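Local coordinates for D-isomer specific 2-hydroxyacid dehydrogenase family protein (Desulfovibrio vulgaris, PDB 5TX7) that probably catalyses NAD-dependent oxidation or reduction of a D-2-hydroxyacid or its 2-oxoacid, as in other D-isomer specific 2-hydroxyacid dehydrogenases, at residues 303-308 with 313-318; 17-22 with 28-33; 108-113 with 280-285. All coordinates share one frame; numbering follows the deposited sequence.

Contact 1: residues 303-308 with 313-318; sequences AANIRS and TPVNVV
Val315 lays its CG1 methyl against the last turns of helix 292-310, on two polar side chains one turn apart: CG1 is 3.3 Å from Asn305 OD1 and 3.8 Å from Ser308 OG. The methyl gets there because CG1 sits between the backbone N and the carbonyl carbon (chi1 80°). Asn305 and Val315 cross at about a right angle. The same OD1 is gripped by the next residue of the loop: Asn316 ND2 donates to it at 3.2 Å, in the carbonyl plane and on a lone pair. The two amides are strongly turned against each other, 72° between planes. At the other end of its amide, Asn305 ND2 donates to Asn94 O and Ser71 OG; these partners are consistent with the modelled amide orientation, with both polar ends of the buried side chain satisfied. Ser308 turns its hydroxyl back to the helix, where OG donates to Ala304 O at 2.9 Å; Ser308 N reaches that oxygen from the opposite face of its plane. One backbone link is carried by a water, which takes the N-H of Val315 (2.7 Å to N) and donates to Asn305 O (2.8 Å); the other is a weak direct bond from Thr313 N to Ser308 O. The loop after helix 292-310 thus lies back against the helix's last turns. On the helix, Ala303 and Ile306 pack on helix 20-23. Residues 315-318 run beside strand 92-93, an outermost strand of the five-stranded parallel sheet, and the loop after it, with backbone hydrogen bonds between Asn316 and Asn94 and between Val318 and Val92, and a further one between Val315 O and Ser93 OG.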
ATOM      1  N   ALA A 303     -24.584  16.772   7.484  1.00 46.63           N
ATOM      2  CA  ALA A 303     -25.879  16.725   8.187  1.00 48.04           C
ATOM      3  C   ALA A 303     -25.809  17.448   9.541  1.00 49.06           C
ATOM      4  O   ALA A 303     -26.741  18.177   9.911  1.00 46.99           O
ATOM      5  CB  ALA A 303     -26.348  15.295   8.380  1.00 48.45           C
ATOM      6  N   ALA A 304     -24.688  17.271  10.253  1.00 48.35           N
ATOM      7  CA  ALA A 304     -24.455  17.965  11.532  1.00 48.66           C
ATOM      8  C   ALA A 304     -24.426  19.474  11.390  1.00 48.52           C
ATOM      9  O   ALA A 304     -25.013  20.171  12.217  1.00 48.83           O
ATOM     10  CB  ALA A 304     -23.158  17.492  12.160  1.00 48.78           C
ATOM     11  N   ASN A 305     -23.732  19.961  10.346  1.00 46.86           N
ATOM     12  CA  ASN A 305     -23.683  21.389  10.003  1.00 47.66           C
ATOM     13  C   ASN A 305     -25.085  21.968   9.761  1.00 49.68           C
ATOM     14  O   ASN A 305     -25.415  23.040  10.259  1.00 50.52           O
ATOM     15  CB  ASN A 305     -22.841  21.623   8.721  1.00 48.31           C
ATOM     16  CG  ASN A 305     -21.329  21.458   8.933  1.00 46.48           C
ATOM     17  OD1 ASN A 305     -20.856  21.226  10.037  1.00 49.02           O
ATOM     18  ND2 ASN A 305     -20.568  21.598   7.856  1.00 44.30           N
ATOM     19  N   ILE A 306     -25.895  21.256   8.978  1.00 50.95           N
ATOM     20  CA  ILE A 306     -27.268  21.679   8.652  1.00 52.01           C
ATOM     21  C   ILE A 306     -28.154  21.634   9.894  1.00 56.20           C
ATOM     22  O   ILE A 306     -28.933  22.556  10.125  1.00 59.97           O
ATOM     23  CB  ILE A 306     -27.894  20.803   7.539  1.00 50.19           C
ATOM     24  CG1 ILE A 306     -27.132  20.957   6.221  1.00 49.19           C
ATOM     25  CG2 ILE A 306     -29.359  21.157   7.316  1.00 50.30           C
ATOM     26  CD1 ILE A 306     -27.406  19.831   5.231  1.00 49.75           C
ATOM     27  N   ARG A 307     -28.037  20.559  10.675  1.00 58.27           N
ATOM     28  CA  ARG A 307     -28.781  20.395  11.941  1.00 61.45           C
ATOM     29  C   ARG A 307     -28.480  21.568  12.877  1.00 62.47           C
ATOM     30  O   ARG A 307     -29.403  22.183  13.427  1.00 64.98           O
ATOM     31  CB  ARG A 307     -28.435  19.056  12.607  1.00 64.27           C
ATOM     32  CG  ARG A 307     -29.466  18.526  13.597  1.00 71.43           C
ATOM     33  CD  ARG A 307     -29.148  17.119  14.136  1.00 74.41           C
ATOM     34  NE  ARG A 307     -28.890  16.134  13.061  1.00 77.58           N
ATOM     35  CZ  ARG A 307     -27.699  15.588  12.735  1.00 77.29           C
ATOM     36  NH1 ARG A 307     -26.567  15.864  13.405  1.00 77.17           N
ATOM     37  NH2 ARG A 307     -27.635  14.724  11.723  1.00 75.76           N
ATOM     38  N   SER A 308     -27.193  21.902  13.005  1.00 60.48           N
ATOM     39  CA  SER A 308     -26.753  23.033  13.828  1.00 62.45           C
ATOM     40  C   SER A 308     -27.267  24.384  13.338  1.00 65.76           C
ATOM     41  O   SER A 308     -27.643  25.245  14.143  1.00 73.72           O
ATOM     42  CB  SER A 308     -25.239  23.083  13.902  1.00 61.77           C
ATOM     43  OG  SER A 308     -24.741  21.925  14.532  1.00 62.92           O
ATOM     44  N   THR A 313     -27.370  27.580  16.161  1.00 81.67           N
ATOM     45  CA  THR A 313     -25.950  27.635  16.570  1.00 80.22           C
ATOM     46  C   THR A 313     -25.041  26.962  15.510  1.00 74.41           C
ATOM     47  O   THR A 313     -24.581  25.838  15.730  1.00 71.78           O
ATOM     48  CB  THR A 313     -25.749  26.921  17.927  1.00 82.52           C
ATOM     49  OG1 THR A 313     -26.119  25.539  17.806  1.00 83.35           O
ATOM     50  CG2 THR A 313     -26.590  27.570  19.027  1.00 84.98           C
ATOM     51  N   PRO A 314     -24.768  27.649  14.370  1.00 71.79           N
ATOM     52  CA  PRO A 314     -24.067  27.002  13.261  1.00 67.55           C
ATOM     53  C   PRO A 314     -22.616  26.649  13.579  1.00 65.18           C
ATOM     54  O   PRO A 314     -21.914  27.428  14.207  1.00 68.48           O
ATOM     55  CB  PRO A 314     -24.129  28.046  12.128  1.00 66.87           C
ATOM     56  CG  PRO A 314     -24.871  29.213  12.649  1.00 69.54           C
ATOM     57  CD  PRO A 314     -24.871  29.100  14.140  1.00 73.94           C
ATOM     58  N   VAL A 315     -22.181  25.484  13.124  1.00 62.05           N
ATOM     59  CA  VAL A 315     -20.869  24.950  13.453  1.00 60.67           C
ATOM     60  C   VAL A 315     -19.957  24.970  12.227  1.00 57.18           C
ATOM     61  O   VAL A 315     -20.449  25.031  11.105  1.00 57.14           O
ATOM     62  CB  VAL A 315     -21.048  23.549  14.085  1.00 61.91           C
ATOM     63  CG1 VAL A 315     -21.271  22.439  13.059  1.00 59.27           C
ATOM     64  CG2 VAL A 315     -19.893  23.248  15.008  1.00 66.67           C
ATOM     65  N   ASN A 316     -18.643  24.960  12.444  1.00 56.66           N
ATOM     66  CA  ASN A 316     -17.626  24.987  11.364  1.00 53.55           C
ATOM     67  C   ASN A 316     -17.777  26.189  10.426  1.00 52.90           C
ATOM     68  O   ASN A 316     -17.547  26.087   9.235  1.00 51.92           O
ATOM     69  CB  ASN A 316     -17.640  23.683  10.557  1.00 51.43           C
ATOM     70  CG  ASN A 316     -17.214  22.476  11.366  1.00 50.93           C
ATOM     71  OD1 ASN A 316     -16.287  22.552  12.171  1.00 53.24           O
ATOM     72  ND2 ASN A 316     -17.862  21.339  11.125  1.00 49.61           N
ATOM     73  N   VAL A 317     -18.137  27.339  10.981  1.00 54.77           N
ATOM     74  CA  VAL A 317     -18.398  28.515  10.171  1.00 56.01           C
ATOM     75  C   VAL A 317     -17.047  29.083   9.723  1.00 57.55           C
ATOM     76  O   VAL A 317     -16.178  29.355  10.567  1.00 60.19           O
ATOM     77  CB  VAL A 317     -19.235  29.546  10.950  1.00 58.28           C
ATOM     78  CG1 VAL A 317     -19.496  30.792  10.123  1.00 58.91           C
ATOM     79  CG2 VAL A 317     -20.565  28.942  11.343  1.00 59.21           C
ATOM     80  N   VAL A 318     -16.870  29.245   8.410  1.00 54.80           N
ATOM     81  CA  VAL A 318     -15.612  29.786   7.854  1.00 54.68           C
ATOM     82  C   VAL A 318     -15.654  31.289   7.511  1.00 56.05           C
ATOM     83  O   VAL A 318     -14.634  31.843   7.084  1.00 56.38           O
ATOM     84  CB  VAL A 318     -15.091  28.973   6.627  1.00 53.56           C
ATOM     85  CG1 VAL A 318     -14.906  27.513   6.998  1.00 51.87           C
ATOM     86  CG2 VAL A 318     -16.009  29.084   5.408  1.00 53.45           C
TER
HETATM   87  O   HOH W   1     -23.391  24.875  10.790  1.00 64.97           O

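Contact 2: residues 17-22 with 28-33; sequences ISWAPI and LVVHPR
This is apolar helix-to-strand packing within a beta-alpha-beta unit, strand 3-6, helix 20-23 and strand 27-30, and no hydrogen bond crosses it. Trp19, just ahead of the helix, supplies most of the helix side's share of the buried surface. Val30 lies over one face of the indole: CG2 makes a CH-pi contact 3.8 Å from the centroid of the five-membered ring, only 14° off its normal, while CG1 reaches Trp19 CZ2 at 3.6 Å. Leu28, two residues earlier on the same side of the strand, meets Trp19 at about a right angle, its CD2 3.7 Å from Trp19 CB. With Leu28 CG anti to the backbone N (chi1 -179°), the fork extends from the strand and its other methyl, CD1, lies 4.0 Å from Ile22 CG2. Ile22 also places CG1 at the indole edge, in the ring plane. The start of the helix is capped by Ser18, whose OG accepts from Ala20 N at 3.0 Å. Trp19 continues onto Ala6 of strand 3-6 and Met299 of helix 292-310, and Ile22 and Leu28 share Ile4, so the small core lies between that long helix and the outermost strand 27-30 of the five-stranded parallel sheet.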
ATOM      1  N   ILE A  17     -23.045   5.300  -0.976  1.00 44.68           N
ATOM      2  CA  ILE A  17     -23.388   5.737   0.368  1.00 45.07           C
ATOM      3  C   ILE A  17     -24.835   6.245   0.300  1.00 45.41           C
ATOM      4  O   ILE A  17     -25.544   5.920  -0.640  1.00 49.64           O
ATOM      5  CB  ILE A  17     -22.365   6.753   0.950  1.00 44.10           C
ATOM      6  CG1 ILE A  17     -22.308   8.058   0.147  1.00 43.24           C
ATOM      7  CG2 ILE A  17     -21.001   6.115   0.984  1.00 45.71           C
ATOM      8  CD1 ILE A  17     -21.474   9.140   0.779  1.00 41.46           C
ATOM      9  N   SER A  18     -25.269   6.996   1.301  1.00 44.53           N
ATOM     10  CA  SER A  18     -26.667   7.368   1.459  1.00 44.48           C
ATOM     11  C   SER A  18     -26.812   8.848   1.803  1.00 42.65           C
ATOM     12  O   SER A  18     -26.071   9.369   2.631  1.00 41.62           O
ATOM     13  CB  SER A  18     -27.280   6.540   2.583  1.00 44.72           C
ATOM     14  OG  SER A  18     -28.625   6.915   2.804  1.00 45.76           O
ATOM     15  N   TRP A  19     -27.781   9.502   1.163  1.00 43.61           N
ATOM     16  CA  TRP A  19     -28.170  10.871   1.515  1.00 46.21           C
ATOM     17  C   TRP A  19     -29.100  10.899   2.742  1.00 47.31           C
ATOM     18  O   TRP A  19     -29.476  11.975   3.193  1.00 48.46           O
ATOM     19  CB  TRP A  19     -28.868  11.557   0.328  1.00 45.31           C
ATOM     20  CG  TRP A  19     -27.971  11.818  -0.796  1.00 44.65           C
ATOM     21  CD1 TRP A  19     -27.817  11.057  -1.916  1.00 45.65           C
ATOM     22  CD2 TRP A  19     -27.069  12.910  -0.926  1.00 44.64           C
ATOM     23  NE1 TRP A  19     -26.866  11.608  -2.735  1.00 44.57           N
ATOM     24  CE2 TRP A  19     -26.394  12.755  -2.154  1.00 42.89           C
ATOM     25  CE3 TRP A  19     -26.759  14.018  -0.118  1.00 45.61           C
ATOM     26  CZ2 TRP A  19     -25.429  13.658  -2.596  1.00 40.64           C
ATOM     27  CZ3 TRP A  19     -25.792  14.919  -0.558  1.00 42.00           C
ATOM     28  CH2 TRP A  19     -25.135  14.719  -1.792  1.00 41.16           C
ATOM     29  N   ALA A  20     -29.465   9.738   3.284  1.00 47.36           N
ATOM     30  CA  ALA A  20     -30.434   9.671   4.389  1.00 50.33           C
ATOM     31  C   ALA A  20     -30.225  10.686   5.536  1.00 51.02           C
ATOM     32  O   ALA A  20     -31.203  11.277   6.007  1.00 52.26           O
ATOM     33  CB  ALA A  20     -30.523   8.254   4.941  1.00 50.03           C
ATOM     34  N   PRO A  21     -28.973  10.905   5.977  1.00 50.18           N
ATOM     35  CA  PRO A  21     -28.776  11.904   7.043  1.00 50.74           C
ATOM     36  C   PRO A  21     -29.213  13.320   6.670  1.00 52.21           C
ATOM     37  O   PRO A  21     -29.686  14.049   7.535  1.00 56.01           O
ATOM     38  CB  PRO A  21     -27.263  11.855   7.301  1.00 49.43           C
ATOM     39  CG  PRO A  21     -26.855  10.487   6.866  1.00 49.46           C
ATOM     40  CD  PRO A  21     -27.729  10.172   5.682  1.00 47.92           C
ATOM     41  N   ILE A  22     -29.061  13.697   5.400  1.00 51.10           N
ATOM     42  CA  ILE A  22     -29.530  14.989   4.890  1.00 49.83           C
ATOM     43  C   ILE A  22     -31.061  14.958   4.664  1.00 49.94           C
ATOM     44  O   ILE A  22     -31.745  15.924   4.962  1.00 50.80           O
ATOM     45  CB  ILE A  22     -28.851  15.383   3.558  1.00 48.87           C
ATOM     46  CG1 ILE A  22     -27.315  15.261   3.620  1.00 48.41           C
ATOM     47  CG2 ILE A  22     -29.243  16.799   3.144  1.00 50.03           C
ATOM     48  CD1 ILE A  22     -26.598  16.246   4.498  1.00 50.73           C
ATOM     49  N   LEU A  28     -34.724  17.210  -0.099  1.00 52.55           N
ATOM     50  CA  LEU A  28     -33.452  17.257  -0.817  1.00 52.02           C
ATOM     51  C   LEU A  28     -33.625  17.026  -2.305  1.00 50.80           C
ATOM     52  O   LEU A  28     -34.401  16.165  -2.707  1.00 52.48           O
ATOM     53  CB  LEU A  28     -32.511  16.192  -0.272  1.00 51.63           C
ATOM     54  CG  LEU A  28     -31.111  16.077  -0.866  1.00 49.80           C
ATOM     55  CD1 LEU A  28     -30.308  17.334  -0.641  1.00 51.08           C
ATOM     56  CD2 LEU A  28     -30.428  14.913  -0.205  1.00 49.80           C
ATOM     57  N   VAL A  29     -32.904  17.805  -3.107  1.00 48.36           N
ATOM     58  CA  VAL A  29     -32.735  17.526  -4.528  1.00 47.89           C
ATOM     59  C   VAL A  29     -31.234  17.406  -4.776  1.00 46.84           C
ATOM     60  O   VAL A  29     -30.471  18.270  -4.333  1.00 46.71           O
ATOM     61  CB  VAL A  29     -33.341  18.624  -5.406  1.00 49.35           C
ATOM     62  CG1 VAL A  29     -33.172  18.283  -6.865  1.00 49.90           C
ATOM     63  CG2 VAL A  29     -34.821  18.756  -5.134  1.00 51.98           C
ATOM     64  N   VAL A  30     -30.808  16.334  -5.446  1.00 46.83           N
ATOM     65  CA  VAL A  30     -29.392  16.098  -5.709  1.00 46.64           C
ATOM     66  C   VAL A  30     -29.129  16.108  -7.202  1.00 47.72           C
ATOM     67  O   VAL A  30     -29.564  15.215  -7.904  1.00 48.46           O
ATOM     68  CB  VAL A  30     -28.925  14.745  -5.141  1.00 48.58           C
ATOM     69  CG1 VAL A  30     -27.426  14.557  -5.392  1.00 49.34           C
ATOM     70  CG2 VAL A  30     -29.249  14.634  -3.651  1.00 48.13           C
ATOM     71  N   HIS A  31     -28.419  17.130  -7.676  1.00 48.95           N
ATOM     72  CA  HIS A  31     -27.902  17.152  -9.037  1.00 48.31           C
ATOM     73  C   HIS A  31     -26.497  16.566  -9.023  1.00 48.38           C
ATOM     74  O   HIS A  31     -25.722  16.839  -8.101  1.00 50.74           O
ATOM     75  CB  HIS A  31     -27.845  18.564  -9.594  1.00 48.69           C
ATOM     76  CG  HIS A  31     -29.183  19.215  -9.705  1.00 50.25           C
ATOM     77  ND1 HIS A  31     -29.659  20.097  -8.764  1.00 52.46           N
ATOM     78  CD2 HIS A  31     -30.135  19.134 -10.660  1.00 50.86           C
ATOM     79  CE1 HIS A  31     -30.855  20.521  -9.119  1.00 52.74           C
ATOM     80  NE2 HIS A  31     -31.169  19.948 -10.264  1.00 55.51           N
ATOM     81  N   PRO A  32     -26.166  15.747 -10.025  1.00 48.37           N
ATOM     82  CA  PRO A  32     -24.865  15.102 -10.012  1.00 46.65           C
ATOM     83  C   PRO A  32     -23.726  16.084 -10.221  1.00 46.30           C
ATOM     84  O   PRO A  32     -22.658  15.930  -9.632  1.00 45.80           O
ATOM     85  CB  PRO A  32     -24.958  14.069 -11.146  1.00 49.08           C
ATOM     86  CG  PRO A  32     -26.059  14.497 -12.004  1.00 52.32           C
ATOM     87  CD  PRO A  32     -27.002  15.311 -11.157  1.00 51.64           C
ATOM     88  N   ARG A  33     -23.966  17.062 -11.080  1.00 48.27           N
ATOM     89  CA  ARG A  33     -23.090  18.219 -11.262  1.00 47.69           C
ATOM     90  C   ARG A  33     -23.920  19.353 -11.847  1.00 47.43           C
ATOM     91  O   ARG A  33     -25.039  19.119 -12.347  1.00 48.91           O
ATOM     92  CB  ARG A  33     -21.931  17.884 -12.193  1.00 48.89           C
ATOM     93  CG  ARG A  33     -22.346  17.425 -13.566  1.00 50.99           C
ATOM     94  CD  ARG A  33     -21.234  16.643 -14.274  1.00 54.87           C
ATOM     95  NE  ARG A  33     -20.861  15.396 -13.597  1.00 53.36           N
ATOM     96  CZ  ARG A  33     -21.529  14.238 -13.652  1.00 56.15           C
ATOM     97  NH1 ARG A  33     -22.669  14.120 -14.329  1.00 58.44           N
ATOM     98  NH2 ARG A  33     -21.067  13.173 -12.983  1.00 57.73           N
TER

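Contact 3: residues 108-113 with 280-285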
ATOM      1  N   PHE A 108       0.790   6.191   1.114  1.00 35.79           N
ATOM      2  CA  PHE A 108       1.386   4.867   1.118  1.00 36.27           C
ATOM      3  C   PHE A 108       0.945   3.947  -0.026  1.00 36.80           C
ATOM      4  O   PHE A 108       1.722   3.078  -0.433  1.00 37.29           O
ATOM      5  CB  PHE A 108       1.243   4.208   2.509  1.00 35.79           C
ATOM      6  CG  PHE A 108       2.073   4.894   3.541  1.00 35.86           C
ATOM      7  CD1 PHE A 108       3.450   4.658   3.600  1.00 35.62           C
ATOM      8  CD2 PHE A 108       1.520   5.856   4.381  1.00 36.94           C
ATOM      9  CE1 PHE A 108       4.252   5.313   4.496  1.00 34.90           C
ATOM     10  CE2 PHE A 108       2.324   6.534   5.291  1.00 37.31           C
ATOM     11  CZ  PHE A 108       3.691   6.268   5.344  1.00 37.28           C
ATOM     12  N   ALA A 109      -0.262   4.136  -0.556  1.00 35.90           N
ATOM     13  CA  ALA A 109      -0.649   3.437  -1.775  1.00 36.59           C
ATOM     14  C   ALA A 109       0.239   3.891  -2.950  1.00 38.05           C
ATOM     15  O   ALA A 109       0.731   3.065  -3.714  1.00 40.29           O
ATOM     16  CB  ALA A 109      -2.108   3.668  -2.093  1.00 37.29           C
ATOM     17  N   LEU A 110       0.478   5.190  -3.072  1.00 37.88           N
ATOM     18  CA  LEU A 110       1.384   5.698  -4.130  1.00 37.63           C
ATOM     19  C   LEU A 110       2.830   5.220  -3.916  1.00 36.67           C
ATOM     20  O   LEU A 110       3.477   4.712  -4.834  1.00 37.32           O
ATOM     21  CB  LEU A 110       1.357   7.225  -4.182  1.00 36.51           C
ATOM     22  CG  LEU A 110       0.022   7.850  -4.611  1.00 37.18           C
ATOM     23  CD1 LEU A 110      -0.023   9.320  -4.246  1.00 38.82           C
ATOM     24  CD2 LEU A 110      -0.226   7.715  -6.097  1.00 38.27           C
ATOM     25  N   LEU A 111       3.313   5.370  -2.684  1.00 35.59           N
ATOM     26  CA  LEU A 111       4.698   5.044  -2.356  1.00 35.89           C
ATOM     27  C   LEU A 111       5.029   3.559  -2.516  1.00 37.71           C
ATOM     28  O   LEU A 111       6.103   3.216  -3.004  1.00 40.92           O
ATOM     29  CB  LEU A 111       5.002   5.486  -0.938  1.00 36.21           C
ATOM     30  CG  LEU A 111       6.395   5.209  -0.375  1.00 36.27           C
ATOM     31  CD1 LEU A 111       7.413   5.909  -1.260  1.00 37.93           C
ATOM     32  CD2 LEU A 111       6.472   5.678   1.057  1.00 34.27           C
ATOM     33  N   LEU A 112       4.128   2.685  -2.086  1.00 39.17           N
ATOM     34  CA  LEU A 112       4.343   1.247  -2.194  1.00 40.76           C
ATOM     35  C   LEU A 112       4.206   0.721  -3.607  1.00 42.09           C
ATOM     36  O   LEU A 112       4.875  -0.259  -3.956  1.00 41.94           O
ATOM     37  CB  LEU A 112       3.419   0.468  -1.253  1.00 39.98           C
ATOM     38  CG  LEU A 112       3.807   0.554   0.218  1.00 39.87           C
ATOM     39  CD1 LEU A 112       2.690  -0.030   1.073  1.00 40.47           C
ATOM     40  CD2 LEU A 112       5.109  -0.171   0.472  1.00 40.70           C
ATOM     41  N   GLU A 113       3.370   1.361  -4.418  1.00 42.41           N
ATOM     42  CA  GLU A 113       3.328   1.026  -5.833  1.00 44.52           C
ATOM     43  C   GLU A 113       4.625   1.447  -6.496  1.00 42.18           C
ATOM     44  O   GLU A 113       5.084   0.728  -7.376  1.00 43.99           O
ATOM     45  CB  GLU A 113       2.099   1.607  -6.542  1.00 45.56           C
ATOM     46  CG  GLU A 113       1.990   1.302  -8.044  1.00 50.55           C
ATOM     47  CD  GLU A 113       1.807  -0.158  -8.453  1.00 53.74           C
ATOM     48  OE1 GLU A 113       1.378  -1.019  -7.631  1.00 52.24           O
ATOM     49  OE2 GLU A 113       2.085  -0.430  -9.663  1.00 54.06           O
ATOM     50  N   ASN A 280       8.968   7.076 -14.249  1.00 54.90           N
ATOM     51  CA  ASN A 280       8.713   6.751 -12.834  1.00 49.92           C
ATOM     52  C   ASN A 280       7.784   7.729 -12.118  1.00 49.47           C
ATOM     53  O   ASN A 280       7.938   7.988 -10.924  1.00 47.76           O
ATOM     54  CB  ASN A 280      10.031   6.653 -12.070  1.00 48.80           C
ATOM     55  CG  ASN A 280      10.960   5.608 -12.645  1.00 49.67           C
ATOM     56  OD1 ASN A 280      10.542   4.484 -12.915  1.00 49.70           O
ATOM     57  ND2 ASN A 280      12.234   5.968 -12.829  1.00 48.95           N
ATOM     58  N   CYS A 281       6.813   8.271 -12.844  1.00 51.20           N
ATOM     59  CA  CYS A 281       5.849   9.207 -12.275  1.00 50.01           C
ATOM     60  C   CYS A 281       4.493   8.518 -12.244  1.00 48.80           C
ATOM     61  O   CYS A 281       3.999   8.050 -13.271  1.00 51.38           O
ATOM     62  CB  CYS A 281       5.764  10.467 -13.123  1.00 51.12           C
ATOM     63  SG  CYS A 281       4.899  11.825 -12.288  1.00 56.60           S
ATOM     64  N   LEU A 282       3.906   8.448 -11.052  1.00 46.74           N
ATOM     65  CA  LEU A 282       2.599   7.848 -10.834  1.00 46.53           C
ATOM     66  C   LEU A 282       1.600   8.965 -10.509  1.00 46.11           C
ATOM     67  O   LEU A 282       1.845   9.790  -9.632  1.00 46.30           O
ATOM     68  CB  LEU A 282       2.684   6.854  -9.687  1.00 45.66           C
ATOM     69  CG  LEU A 282       1.573   5.847  -9.498  1.00 47.09           C
ATOM     70  CD1 LEU A 282       1.589   4.876 -10.655  1.00 49.46           C
ATOM     71  CD2 LEU A 282       1.780   5.099  -8.179  1.00 47.19           C
ATOM     72  N   ILE A 283       0.494   9.016 -11.246  1.00 44.53           N
ATOM     73  CA  ILE A 283      -0.457  10.108 -11.130  1.00 43.27           C
ATOM     74  C   ILE A 283      -1.859   9.528 -10.938  1.00 42.58           C
ATOM     75  O   ILE A 283      -2.262   8.596 -11.633  1.00 42.42           O
ATOM     76  CB  ILE A 283      -0.424  11.042 -12.351  1.00 46.33           C
ATOM     77  CG1 ILE A 283       1.019  11.482 -12.633  1.00 48.79           C
ATOM     78  CG2 ILE A 283      -1.304  12.267 -12.108  1.00 46.52           C
ATOM     79  CD1 ILE A 283       1.154  12.436 -13.811  1.00 51.30           C
ATOM     80  N   THR A 284      -2.591  10.082  -9.980  1.00 39.59           N
ATOM     81  CA  THR A 284      -3.963   9.683  -9.722  1.00 38.96           C
ATOM     82  C   THR A 284      -4.834  10.953  -9.766  1.00 38.65           C
ATOM     83  O   THR A 284      -4.359  12.023  -9.436  1.00 36.03           O
ATOM     84  CB  THR A 284      -4.086   8.938  -8.350  1.00 37.93           C
ATOM     85  OG1 THR A 284      -3.444   9.674  -7.318  1.00 34.86           O
ATOM     86  CG2 THR A 284      -3.402   7.583  -8.413  1.00 38.76           C
ATOM     87  N   PRO A 285      -6.111  10.831 -10.196  1.00 39.53           N
ATOM     88  CA  PRO A 285      -6.923  11.998 -10.526  1.00 40.32           C
ATOM     89  C   PRO A 285      -7.630  12.656  -9.328  1.00 41.66           C
ATOM     90  O   PRO A 285      -8.861  12.623  -9.238  1.00 42.14           O
ATOM     91  CB  PRO A 285      -7.935  11.415 -11.521  1.00 41.22           C
ATOM     92  CG  PRO A 285      -8.155  10.051 -11.003  1.00 40.77           C
ATOM     93  CD  PRO A 285      -6.795   9.587 -10.598  1.00 39.90           C
TER
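Leu282 points from its strand at Leu110 and Glu113, joining helix 100-116 to strand 281-283 in the Rossmann-type NAD-binding domain; the strand is an outermost one, within this chain, of the seven-stranded parallel sheet, and four buried side chains fill the join. With its CG anti to the backbone N (chi1 -164°), Leu282 pushes one methyl, CD2, into the helix surface between the two residues. That methyl is 3.9 Å from Leu110 CD2, the two leucines meeting at a slant, and 3.8 Å from Leu110 O on the backbone. Glu113, one turn on, runs at about a right angle to Leu282 and offers only its aliphatic part: CG is 3.8 Å from Leu282 CD2. A bend at chi2 (65°) swings its carboxylate off to Thr118 OG1 and Ala119 N, both bonded to OE1. Close by lies OE1 of Glu113 in the second subunit; two like charges so near could raise the pKa of one of them. The second subunit also supplies Asp122, which accepts from Ile283 N, so this edge of the sheet faces the dimer interface. At the other end Leu110 meets Thr284, just past the strand. The threonine hydroxyl bonds to Asp262 OD1 and to His106 NE2, one turn before Leu110 on helix 100-116, while its methyl CG2 rests 3.9 Å from Leu110 CD2.

How the contacts relate
Contacts 1 and 2 are neighbours in the domain of the five-stranded sheet: their centres are about 17 Å apart and they touch where helix 292-310 packs on helix 20-23, with Ala303 N 3.6 Å from Ile22 CD1 and Ile306 CD1 3.7 Å from the same methyl. Contact 3 lies in the other domain, its centre about 35 Å from that of contact 1 and 31 Å from that of contact 2. Strand 281-283 is followed by helix 292-310, returning the chain to the smaller sheet. In relatives the active site lies in the cleft between the two domains, probably also here. A bound di(hydroxyethyl)ether sits about 6 Å from the Glu113 side chain of contact 3.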